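Local coordinates for protein transcription regulator (Haloarcula marismortui ATCC 43049, PDB 3CRJ) that probably binds DNA as a two-subunit transcription regulator of the TetR family, acting as a repressor, at residues M137-I142 and D155-T160; R161-I166 and Q188-Y193; Y68-F73 and R128-Y133. All coordinates share one frame; numbering follows the deposited sequence.

Overall arrangement
The three contacts lie in the all-helical body of a TetR-type subunit. Along the chain, interaction 3 closes first, then interaction 1, then interaction 2. Interactions 3 and 1 share helix 121-148; interactions 1 and 2 share helix 156-176. The centres of 1 and 2 are about 11 Å apart, and those of 1 and 3 about 17 Å. Interaction 3 joins helix 58-78, which runs on from the predicted DNA-binding end, to the C-terminal region. Interaction 1 passes the packing to helix 156-176, and interaction 2 pairs that helix with helix 181-198 beside the second subunit. The contacts touch in turn (Phe73 with Met137, Leu138 with Leu164), consistent with a packed path from the DNA-binding side to the subunit interface.

Interaction 1. Residues M137-I142 and D155-T160; sequences MLKAVI and DAEHVT
Two successive helices of the C-terminal domain of the TetR fold meet here, with Leu138, Lys139 and Ile142 of helix 121-148 against Ala156, Glu157, Val159 and Thr160 at the start of helix 156-176. The two segments run at 127° to each other, and their axes come within 9.2 Å. The contact is mixed: an apolar inner side and a charged outer side.

Lys139 serves the outer side. Its CG stands anti to the backbone N (chi1 -160°) and touches Ala156 CB at 4.0 Å. A bend at chi3 places CE, 3.2 Å from Glu157 OE2, and a second bend at chi4 sets NZ. The ammonium does not close a salt bridge, since Lys139 NZ stays 4.4 Å from Glu157 OE2. The attraction of the opposite charges is probably still felt. The firmer partner of Glu157 is Arg135, which forms a salt bridge with OE2. An alanine in place of Lys139 would probably leave Ala156 CB less covered and take one of two positive groups away from the Glu157 carboxylate.

Ile142 serves the inner side with both of its branches. CG2 lies 4.2 Å from Ala156 CB. CD1, at the end of the other branch, reaches Val159 CG1 at 3.9 Å. Val159 in turn packs on Tyr193, Met197 and Leu198 of helix 181-198. Thr160 comes down beside Leu138 and Lys139, but its methyl is crowded by the backbone in the model, so its exact place is doubtful. Leu138 also packs on Leu89 of helix 85-97.

Asp155 occupies the N-cap of helix 156-176. Its OD1 accepts a hydrogen bond from His158 N at 3.1 Å, with the N-H coming from above the carboxylate plane.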
loop_
_atom_site.group_PDB
_atom_site.type_symbol
_atom_site.label_atom_id
_atom_site.label_comp_id
_atom_site.label_asym_id
_atom_site.label_seq_id
_atom_site.Cartn_x
_atom_site.Cartn_y
_atom_site.Cartn_z
HETATM N N MSE A 137 -19.537 -2.863 -4.181
HETATM C CA MSE A 137 -20.141 -3.894 -3.339
HETATM C C MSE A 137 -20.159 -3.537 -1.851
HETATM O O MSE A 137 -21.036 -3.981 -1.122
HETATM C CB MSE A 137 -19.465 -5.232 -3.547
HETATM C CG MSE A 137 -18.065 -5.226 -3.061
HETATM SE SE MSE A 137 -17.304 -6.982 -3.038
HETATM C CE MSE A 137 -16.434 -6.754 -1.333
ATOM N N LEU A 138 -19.211 -2.726 -1.411
ATOM C CA LEU A 138 -19.182 -2.280 -0.023
ATOM C C LEU A 138 -20.198 -1.178 0.271
ATOM O O LEU A 138 -20.995 -1.297 1.207
ATOM C CB LEU A 138 -17.781 -1.809 0.346
ATOM C CG LEU A 138 -16.821 -2.938 0.727
ATOM C CD1 LEU A 138 -15.461 -2.338 1.039
ATOM C CD2 LEU A 138 -17.350 -3.728 1.891
ATOM N N LYS A 139 -20.186 -0.112 -0.527
ATOM C CA LYS A 139 -21.234 0.888 -0.445
ATOM C C LYS A 139 -22.662 0.327 -0.545
ATOM O O LYS A 139 -23.559 0.766 0.185
ATOM C CB LYS A 139 -21.038 1.944 -1.497
ATOM C CG LYS A 139 -21.756 3.227 -1.176
ATOM C CD LYS A 139 -21.152 4.356 -1.965
ATOM C CE LYS A 139 -21.454 4.222 -3.464
ATOM N NZ LYS A 139 -22.887 4.364 -3.749
ATOM N N ALA A 140 -22.858 -0.660 -1.415
ATOM C CA ALA A 140 -24.168 -1.288 -1.582
ATOM C C ALA A 140 -24.698 -1.967 -0.335
ATOM O O ALA A 140 -25.875 -1.897 -0.080
ATOM C CB ALA A 140 -24.175 -2.268 -2.760
ATOM N N VAL A 141 -23.851 -2.612 0.457
ATOM C CA VAL A 141 -24.399 -3.302 1.615
ATOM C C VAL A 141 -24.622 -2.283 2.727
ATOM O O VAL A 141 -25.623 -2.349 3.457
ATOM C CB VAL A 141 -23.597 -4.542 2.041
ATOM C CG1 VAL A 141 -22.155 -4.192 2.320
ATOM C CG2 VAL A 141 -24.246 -5.199 3.256
ATOM N N ILE A 142 -23.727 -1.298 2.791
ATOM C CA ILE A 142 -23.893 -0.181 3.719
ATOM C C ILE A 142 -25.176 0.582 3.438
ATOM O O ILE A 142 -25.898 1.007 4.363
ATOM C CB ILE A 142 -22.685 0.783 3.701
ATOM C CG1 ILE A 142 -21.453 0.087 4.307
ATOM C CG2 ILE A 142 -23.036 2.079 4.463
ATOM C CD1 ILE A 142 -20.157 0.893 4.218
ATOM N N ASP A 155 -22.510 9.077 5.942
ATOM C CA ASP A 155 -21.965 9.335 4.602
ATOM C C ASP A 155 -21.354 8.057 4.061
ATOM O O ASP A 155 -20.213 7.731 4.354
ATOM C CB ASP A 155 -20.943 10.477 4.656
ATOM C CG ASP A 155 -20.208 10.699 3.336
ATOM O OD1 ASP A 155 -20.336 9.897 2.391
ATOM O OD2 ASP A 155 -19.457 11.689 3.258
ATOM N N ALA A 156 -22.147 7.333 3.282
ATOM C CA ALA A 156 -21.791 6.006 2.777
ATOM C C ALA A 156 -20.534 6.056 1.957
ATOM O O ALA A 156 -19.681 5.200 2.123
ATOM C CB ALA A 156 -22.919 5.409 1.962
ATOM N N GLU A 157 -20.388 7.059 1.093
ATOM C CA GLU A 157 -19.179 7.123 0.276
ATOM C C GLU A 157 -17.930 7.174 1.141
ATOM O O GLU A 157 -16.947 6.527 0.832
ATOM C CB GLU A 157 -19.204 8.269 -0.741
ATOM C CG GLU A 157 -19.514 7.808 -2.193
ATOM C CD GLU A 157 -18.468 6.829 -2.809
ATOM O OE1 GLU A 157 -17.258 6.875 -2.451
ATOM O OE2 GLU A 157 -18.854 6.013 -3.685
ATOM N N HIS A 158 -17.996 7.919 2.236
ATOM C CA HIS A 158 -16.850 8.116 3.085
ATOM C C HIS A 158 -16.577 6.958 4.019
ATOM O O HIS A 158 -15.435 6.618 4.277
ATOM C CB HIS A 158 -16.947 9.376 3.914
ATOM C CG HIS A 158 -15.829 9.478 4.884
ATOM N ND1 HIS A 158 -14.586 9.929 4.517
ATOM C CD2 HIS A 158 -15.728 9.075 6.175
ATOM C CE1 HIS A 158 -13.771 9.839 5.555
ATOM N NE2 HIS A 158 -14.439 9.318 6.572
ATOM N N VAL A 159 -17.622 6.365 4.563
ATOM C CA VAL A 159 -17.399 5.112 5.264
ATOM C C VAL A 159 -16.739 4.075 4.352
ATOM O O VAL A 159 -15.762 3.437 4.760
ATOM C CB VAL A 159 -18.669 4.581 5.993
ATOM C CG1 VAL A 159 -18.382 3.285 6.685
ATOM C CG2 VAL A 159 -19.111 5.580 7.012
ATOM N N THR A 160 -17.202 3.915 3.114
ATOM C CA THR A 160 -16.609 2.832 2.313
ATOM C C THR A 160 -15.196 3.167 1.816
ATOM O O THR A 160 -14.349 2.282 1.679
ATOM C CB THR A 160 -17.544 2.264 1.204
ATOM O OG1 THR A 160 -16.951 2.396 -0.102
ATOM C CG2 THR A 160 -18.910 2.890 1.261
#

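Interaction 2. Residues R161-I166 and Q188-Y193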
loop_
_atom_site.group_PDB
_atom_site.type_symbol
_atom_site.label_atom_id
_atom_site.label_comp_id
_atom_site.label_asym_id
_atom_site.label_seq_id
_atom_site.Cartn_x
_atom_site.Cartn_y
_atom_site.Cartn_z
ATOM N N ARG A 161 -14.946 4.449 1.586
ATOM C CA ARG A 161 -13.602 4.908 1.290
ATOM C C ARG A 161 -12.664 4.594 2.456
ATOM O O ARG A 161 -11.528 4.155 2.251
ATOM C CB ARG A 161 -13.608 6.403 0.967
ATOM C CG ARG A 161 -12.273 7.090 1.228
ATOM C CD ARG A 161 -11.108 6.454 0.446
ATOM N NE ARG A 161 -11.272 6.670 -0.991
ATOM C CZ ARG A 161 -10.944 7.797 -1.621
ATOM N NH1 ARG A 161 -10.408 8.819 -0.949
ATOM N NH2 ARG A 161 -11.146 7.899 -2.925
ATOM N N SER A 162 -13.153 4.811 3.675
ATOM C CA SER A 162 -12.440 4.436 4.875
ATOM C C SER A 162 -12.086 2.939 4.936
ATOM O O SER A 162 -10.925 2.572 5.199
ATOM C CB SER A 162 -13.243 4.838 6.096
ATOM O OG SER A 162 -13.037 6.204 6.437
ATOM N N LEU A 163 -13.056 2.068 4.683
ATOM C CA LEU A 163 -12.739 0.647 4.650
ATOM C C LEU A 163 -11.767 0.321 3.522
ATOM O O LEU A 163 -10.990 -0.654 3.610
ATOM C CB LEU A 163 -13.981 -0.217 4.542
ATOM C CG LEU A 163 -14.900 -0.195 5.750
ATOM C CD1 LEU A 163 -16.237 -0.798 5.386
ATOM C CD2 LEU A 163 -14.267 -0.975 6.875
ATOM N N LEU A 164 -11.788 1.130 2.469
ATOM C CA LEU A 164 -10.899 0.872 1.330
ATOM C C LEU A 164 -9.467 1.126 1.739
ATOM O O LEU A 164 -8.557 0.416 1.294
ATOM C CB LEU A 164 -11.246 1.760 0.133
ATOM C CG LEU A 164 -12.051 1.198 -1.040
ATOM C CD1 LEU A 164 -12.893 -0.029 -0.653
ATOM C CD2 LEU A 164 -12.931 2.318 -1.648
ATOM N N THR A 165 -9.286 2.151 2.573
ATOM C CA THR A 165 -7.966 2.533 3.012
ATOM C C THR A 165 -7.383 1.463 3.920
ATOM O O THR A 165 -6.261 0.993 3.700
ATOM C CB THR A 165 -7.962 3.903 3.691
ATOM O OG1 THR A 165 -8.498 4.877 2.783
ATOM C CG2 THR A 165 -6.535 4.281 4.070
ATOM N N ILE A 166 -8.166 1.058 4.913
ATOM C CA ILE A 166 -7.807 -0.059 5.791
ATOM C C ILE A 166 -7.391 -1.237 4.916
ATOM O O ILE A 166 -6.279 -1.723 5.057
ATOM C CB ILE A 166 -8.952 -0.395 6.811
ATOM C CG1 ILE A 166 -9.136 0.776 7.769
ATOM C CG2 ILE A 166 -8.693 -1.695 7.572
ATOM C CD1 ILE A 166 -10.503 0.842 8.392
ATOM N N GLN A 188 -9.666 -6.602 12.146
ATOM C CA GLN A 188 -10.214 -6.087 13.415
ATOM C C GLN A 188 -10.427 -4.577 13.377
ATOM O O GLN A 188 -11.455 -4.060 13.876
ATOM C CB GLN A 188 -9.312 -6.417 14.596
ATOM C CG GLN A 188 -9.974 -6.011 15.905
ATOM C CD GLN A 188 -9.158 -6.354 17.138
ATOM O OE1 GLN A 188 -8.594 -7.439 17.230
ATOM N NE2 GLN A 188 -9.098 -5.430 18.092
ATOM N N THR A 189 -9.450 -3.872 12.791
ATOM C CA THR A 189 -9.597 -2.447 12.533
ATOM C C THR A 189 -10.873 -2.199 11.714
ATOM O O THR A 189 -11.742 -1.408 12.131
ATOM C CB THR A 189 -8.388 -1.919 11.799
ATOM O OG1 THR A 189 -7.228 -2.158 12.596
ATOM C CG2 THR A 189 -8.520 -0.427 11.530
ATOM N N ALA A 190 -11.014 -2.900 10.588
ATOM C CA ALA A 190 -12.240 -2.819 9.805
ATOM C C ALA A 190 -13.515 -3.028 10.643
ATOM O O ALA A 190 -14.446 -2.254 10.509
ATOM C CB ALA A 190 -12.207 -3.782 8.625
ATOM N N SER A 191 -13.585 -4.041 11.505
ATOM C CA SER A 191 -14.801 -4.178 12.321
ATOM C C SER A 191 -14.989 -3.031 13.302
ATOM O O SER A 191 -16.066 -2.454 13.367
ATOM C CB SER A 191 -14.907 -5.523 13.052
ATOM O OG SER A 191 -15.764 -6.364 12.295
ATOM N N GLU A 192 -13.938 -2.683 14.042
ATOM C CA GLU A 192 -14.021 -1.568 14.975
ATOM C C GLU A 192 -14.476 -0.316 14.247
ATOM O O GLU A 192 -15.416 0.366 14.693
ATOM C CB GLU A 192 -12.682 -1.333 15.677
ATOM C CG GLU A 192 -12.330 -2.373 16.703
ATOM C CD GLU A 192 -10.850 -2.422 17.014
ATOM O OE1 GLU A 192 -10.041 -1.884 16.236
ATOM O OE2 GLU A 192 -10.476 -3.024 18.040
ATOM N N TYR A 193 -13.850 -0.036 13.105
ATOM C CA TYR A 193 -14.179 1.172 12.375
ATOM C C TYR A 193 -15.637 1.180 11.988
ATOM O O TYR A 193 -16.337 2.187 12.189
ATOM C CB TYR A 193 -13.340 1.362 11.112
ATOM C CG TYR A 193 -13.783 2.604 10.391
ATOM C CD1 TYR A 193 -13.493 3.867 10.912
ATOM C CD2 TYR A 193 -14.547 2.523 9.236
ATOM C CE1 TYR A 193 -13.921 5.002 10.290
ATOM C CE2 TYR A 193 -15.005 3.662 8.602
ATOM C CZ TYR A 193 -14.688 4.900 9.136
ATOM O OH TYR A 193 -15.147 6.041 8.521
#
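Tyr193 reaches from helix 181-198 to Ser162 of helix 156-176, with Leu163 and Ile166 beside its ring. The two segments are nearly antiparallel, at 163°, and every touching residue is buried. Tyr193 has CG anti to the backbone N (chi1 178°). From there the ring extends across to the other helix. Its hydroxyl ends beside Ser162, with Tyr193 OH 3.0 Å from Ser162 OG. Ser162 CB lies close by the ring as well, obliquely, next to Tyr193 CE2 and CZ. The serine thus meets the rim carbons of the ring as well as its hydroxyl. Both hydroxyls have further partners on the second subunit: Ser162 OG with Thr189 OG1, Tyr193 OH with Glu192 OE1.

The apolar side chains also meet the ring obliquely. Leu163 approaches with one branch, CD2, which lies 4.2 Å from Tyr193 CD2. The same methyl also touches Ala190 CB at 3.9 Å. Ile166 divides its two branches. CD1 sits 4.0 Å from Tyr193 CB and 3.9 Å from Thr189 CG2. Its CG2 lies over the backbone, 4.0 Å from Ala190 N. The small side chain of Ala190 goes with a close approach of the backbones, Leu163 CA and Ala190 CA being 6.2 Å apart.

Helices 156-176 and 181-198 both also meet the second subunit, where Glu182 pairs with Arg161 and His158 with Glu192, consistent with the four-helix dimer interface common in TetR regulators. Within segment 161-166, Leu164 packs on Val134 and Leu138 of helix 121-148.

Interaction 3. Residues Y68-F73 and R128-Y133; sequences YLLERF and RQNDEY
Leu70 and Phe73 of helix 58-78 pack on Asn130 and Tyr133 of helix 121-148. In the TetR fold a helix in the place of 58-78 leads from the helix-turn-helix domain into the C-terminal domain, and this contact sits on its way in. The two segments are close to parallel, at 14°, with axes 10.6 Å apart. The contact is small and lies near the surface.

Leu70 has CG anti to the backbone N (chi1 -176°), and chi2 of 59° sets where its two methyls go. CD2 goes to Gln129, 4.4 Å from CG of that residue. CD1 turns to Asn130 and lies 3.5 Å from its OD1. The leucine and asparagine chains lie alongside, pointing opposite ways. CD1 also reaches Tyr133 CB at 4.3 Å, so this one methyl lies against two residues.

Phe73 and Tyr133 share the same first torsion, which sets CG anti to the backbone N in each. Both side chains leave the backbone toward the other helix. Tyr133 CD2 lies at the edge of the Phe73 ring, in its plane, and Phe73 CE2 lies at the edge of the tyrosine ring, near its plane.

Tyr133 also packs on Val74 and His78, further along helix 58-78, and Phe73 on Val134 and the selenomethionine Met137. Asp131, beside the contact, makes a salt bridge with Arg173 of the second subunit. The closest approach of the two rings is 3.9 Å, between Phe73 CE2 and Tyr133 CE2.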
loop_
_atom_site.group_PDB
_atom_site.type_symbol
_atom_site.label_atom_id
_atom_site.label_comp_id
_atom_site.label_asym_id
_atom_site.label_seq_id
_atom_site.Cartn_x
_atom_site.Cartn_y
_atom_site.Cartn_z
ATOM N N TYR A 68 -8.272 -11.348 -14.892
ATOM C CA TYR A 68 -8.487 -12.693 -14.401
ATOM C C TYR A 68 -8.670 -12.726 -12.887
ATOM O O TYR A 68 -9.613 -13.332 -12.413
ATOM C CB TYR A 68 -7.349 -13.596 -14.874
ATOM C CG TYR A 68 -7.259 -14.942 -14.228
ATOM C CD1 TYR A 68 -8.013 -16.012 -14.693
ATOM C CD2 TYR A 68 -6.371 -15.163 -13.171
ATOM C CE1 TYR A 68 -7.899 -17.282 -14.098
ATOM C CE2 TYR A 68 -6.255 -16.405 -12.561
ATOM C CZ TYR A 68 -7.016 -17.469 -13.022
ATOM O OH TYR A 68 -6.892 -18.711 -12.420
ATOM N N LEU A 69 -7.795 -12.075 -12.131
ATOM C CA LEU A 69 -7.931 -12.102 -10.681
ATOM C C LEU A 69 -9.222 -11.414 -10.235
ATOM O O LEU A 69 -9.847 -11.834 -9.262
ATOM C CB LEU A 69 -6.728 -11.471 -9.975
ATOM C CG LEU A 69 -5.341 -12.071 -10.202
ATOM C CD1 LEU A 69 -4.266 -11.349 -9.373
ATOM C CD2 LEU A 69 -5.309 -13.571 -9.914
ATOM N N LEU A 70 -9.637 -10.371 -10.947
ATOM C CA LEU A 70 -10.876 -9.700 -10.602
ATOM C C LEU A 70 -12.078 -10.631 -10.801
ATOM O O LEU A 70 -12.985 -10.639 -9.980
ATOM C CB LEU A 70 -11.038 -8.380 -11.379
ATOM C CG LEU A 70 -12.255 -7.502 -11.046
ATOM C CD1 LEU A 70 -12.210 -7.120 -9.575
ATOM C CD2 LEU A 70 -12.360 -6.259 -11.944
ATOM N N GLU A 71 -12.071 -11.414 -11.877
ATOM C CA GLU A 71 -13.185 -12.336 -12.177
ATOM C C GLU A 71 -13.289 -13.420 -11.112
ATOM O O GLU A 71 -14.383 -13.766 -10.655
ATOM C CB GLU A 71 -13.021 -13.012 -13.545
ATOM C CG GLU A 71 -13.169 -12.129 -14.758
ATOM C CD GLU A 71 -12.911 -12.898 -16.054
ATOM O OE1 GLU A 71 -11.819 -12.725 -16.650
ATOM O OE2 GLU A 71 -13.792 -13.698 -16.479
ATOM N N ARG A 72 -12.133 -13.974 -10.755
ATOM C CA ARG A 72 -12.020 -14.943 -9.672
ATOM C C ARG A 72 -12.638 -14.343 -8.397
ATOM O O ARG A 72 -13.400 -15.008 -7.683
ATOM C CB ARG A 72 -10.547 -15.309 -9.438
ATOM C CG ARG A 72 -10.048 -16.652 -9.986
ATOM C CD ARG A 72 -9.226 -17.301 -8.842
ATOM N NE ARG A 72 -8.140 -18.207 -9.240
ATOM C CZ ARG A 72 -7.039 -18.407 -8.507
ATOM N NH1 ARG A 72 -6.888 -17.750 -7.357
ATOM N NH2 ARG A 72 -6.079 -19.239 -8.919
ATOM N N PHE A 73 -12.322 -13.081 -8.127
ATOM C CA PHE A 73 -12.845 -12.416 -6.938
ATOM C C PHE A 73 -14.359 -12.210 -7.060
ATOM O O PHE A 73 -15.114 -12.544 -6.139
ATOM C CB PHE A 73 -12.135 -11.090 -6.689
ATOM C CG PHE A 73 -12.697 -10.324 -5.539
ATOM C CD1 PHE A 73 -12.414 -10.696 -4.237
ATOM C CD2 PHE A 73 -13.505 -9.221 -5.750
ATOM C CE1 PHE A 73 -12.932 -9.987 -3.160
ATOM C CE2 PHE A 73 -14.030 -8.507 -4.675
ATOM C CZ PHE A 73 -13.742 -8.898 -3.380
ATOM N N ARG A 128 -7.819 0.397 -10.752
ATOM C CA ARG A 128 -8.939 1.286 -10.431
ATOM C C ARG A 128 -10.246 0.494 -10.575
ATOM O O ARG A 128 -11.190 0.623 -9.789
ATOM C CB ARG A 128 -8.924 2.516 -11.331
ATOM C CG ARG A 128 -10.151 3.419 -11.157
ATOM C CD ARG A 128 -10.075 4.690 -12.011
ATOM N NE ARG A 128 -9.206 5.735 -11.445
ATOM C CZ ARG A 128 -7.925 5.914 -11.776
ATOM N NH1 ARG A 128 -7.232 6.904 -11.225
ATOM N NH2 ARG A 128 -7.336 5.113 -12.662
ATOM N N GLN A 129 -10.253 -0.367 -11.574
ATOM C CA GLN A 129 -11.399 -1.204 -11.848
ATOM C C GLN A 129 -11.709 -2.080 -10.634
ATOM O O GLN A 129 -12.851 -2.144 -10.172
ATOM C CB GLN A 129 -11.110 -2.063 -13.081
ATOM C CG GLN A 129 -12.309 -2.306 -13.955
ATOM C CD GLN A 129 -11.956 -3.017 -15.250
ATOM O OE1 GLN A 129 -10.855 -2.864 -15.802
ATOM N NE2 GLN A 129 -12.899 -3.795 -15.748
ATOM N N ASN A 130 -10.675 -2.753 -10.133
ATOM C CA ASN A 130 -10.782 -3.601 -8.961
ATOM C C ASN A 130 -11.318 -2.754 -7.837
ATOM O O ASN A 130 -12.371 -3.045 -7.280
ATOM C CB ASN A 130 -9.410 -4.156 -8.610
ATOM C CG ASN A 130 -9.468 -5.352 -7.671
ATOM O OD1 ASN A 130 -9.075 -6.471 -8.063
ATOM N ND2 ASN A 130 -9.894 -5.122 -6.409
ATOM N N ASP A 131 -10.630 -1.657 -7.556
ATOM C CA ASP A 131 -11.063 -0.758 -6.513
ATOM C C ASP A 131 -12.541 -0.370 -6.660
ATOM O O ASP A 131 -13.269 -0.506 -5.683
ATOM C CB ASP A 131 -10.172 0.465 -6.486
ATOM C CG ASP A 131 -10.407 1.330 -5.282
ATOM O OD1 ASP A 131 -10.271 0.863 -4.124
ATOM O OD2 ASP A 131 -10.710 2.508 -5.500
ATOM N N GLU A 132 -12.993 0.076 -7.851
ATOM C CA GLU A 132 -14.414 0.446 -8.058
ATOM C C GLU A 132 -15.386 -0.680 -7.721
ATOM O O GLU A 132 -16.465 -0.436 -7.165
ATOM C CB GLU A 132 -14.729 0.925 -9.486
ATOM C CG GLU A 132 -14.031 2.175 -9.976
ATOM C CD GLU A 132 -14.468 3.481 -9.302
ATOM O OE1 GLU A 132 -14.884 3.481 -8.110
ATOM O OE2 GLU A 132 -14.346 4.538 -9.977
ATOM N N TYR A 133 -15.003 -1.904 -8.073
ATOM C CA TYR A 133 -15.868 -3.044 -7.865
ATOM C C TYR A 133 -16.084 -3.274 -6.380
ATOM O O TYR A 133 -17.220 -3.526 -5.932
ATOM C CB TYR A 133 -15.285 -4.311 -8.489
ATOM C CG TYR A 133 -16.204 -5.484 -8.304
ATOM C CD1 TYR A 133 -17.314 -5.660 -9.147
ATOM C CD2 TYR A 133 -16.006 -6.399 -7.262
ATOM C CE1 TYR A 133 -18.190 -6.724 -8.970
ATOM C CE2 TYR A 133 -16.893 -7.476 -7.064
ATOM C CZ TYR A 133 -17.976 -7.629 -7.928
ATOM O OH TYR A 133 -18.841 -8.703 -7.784
#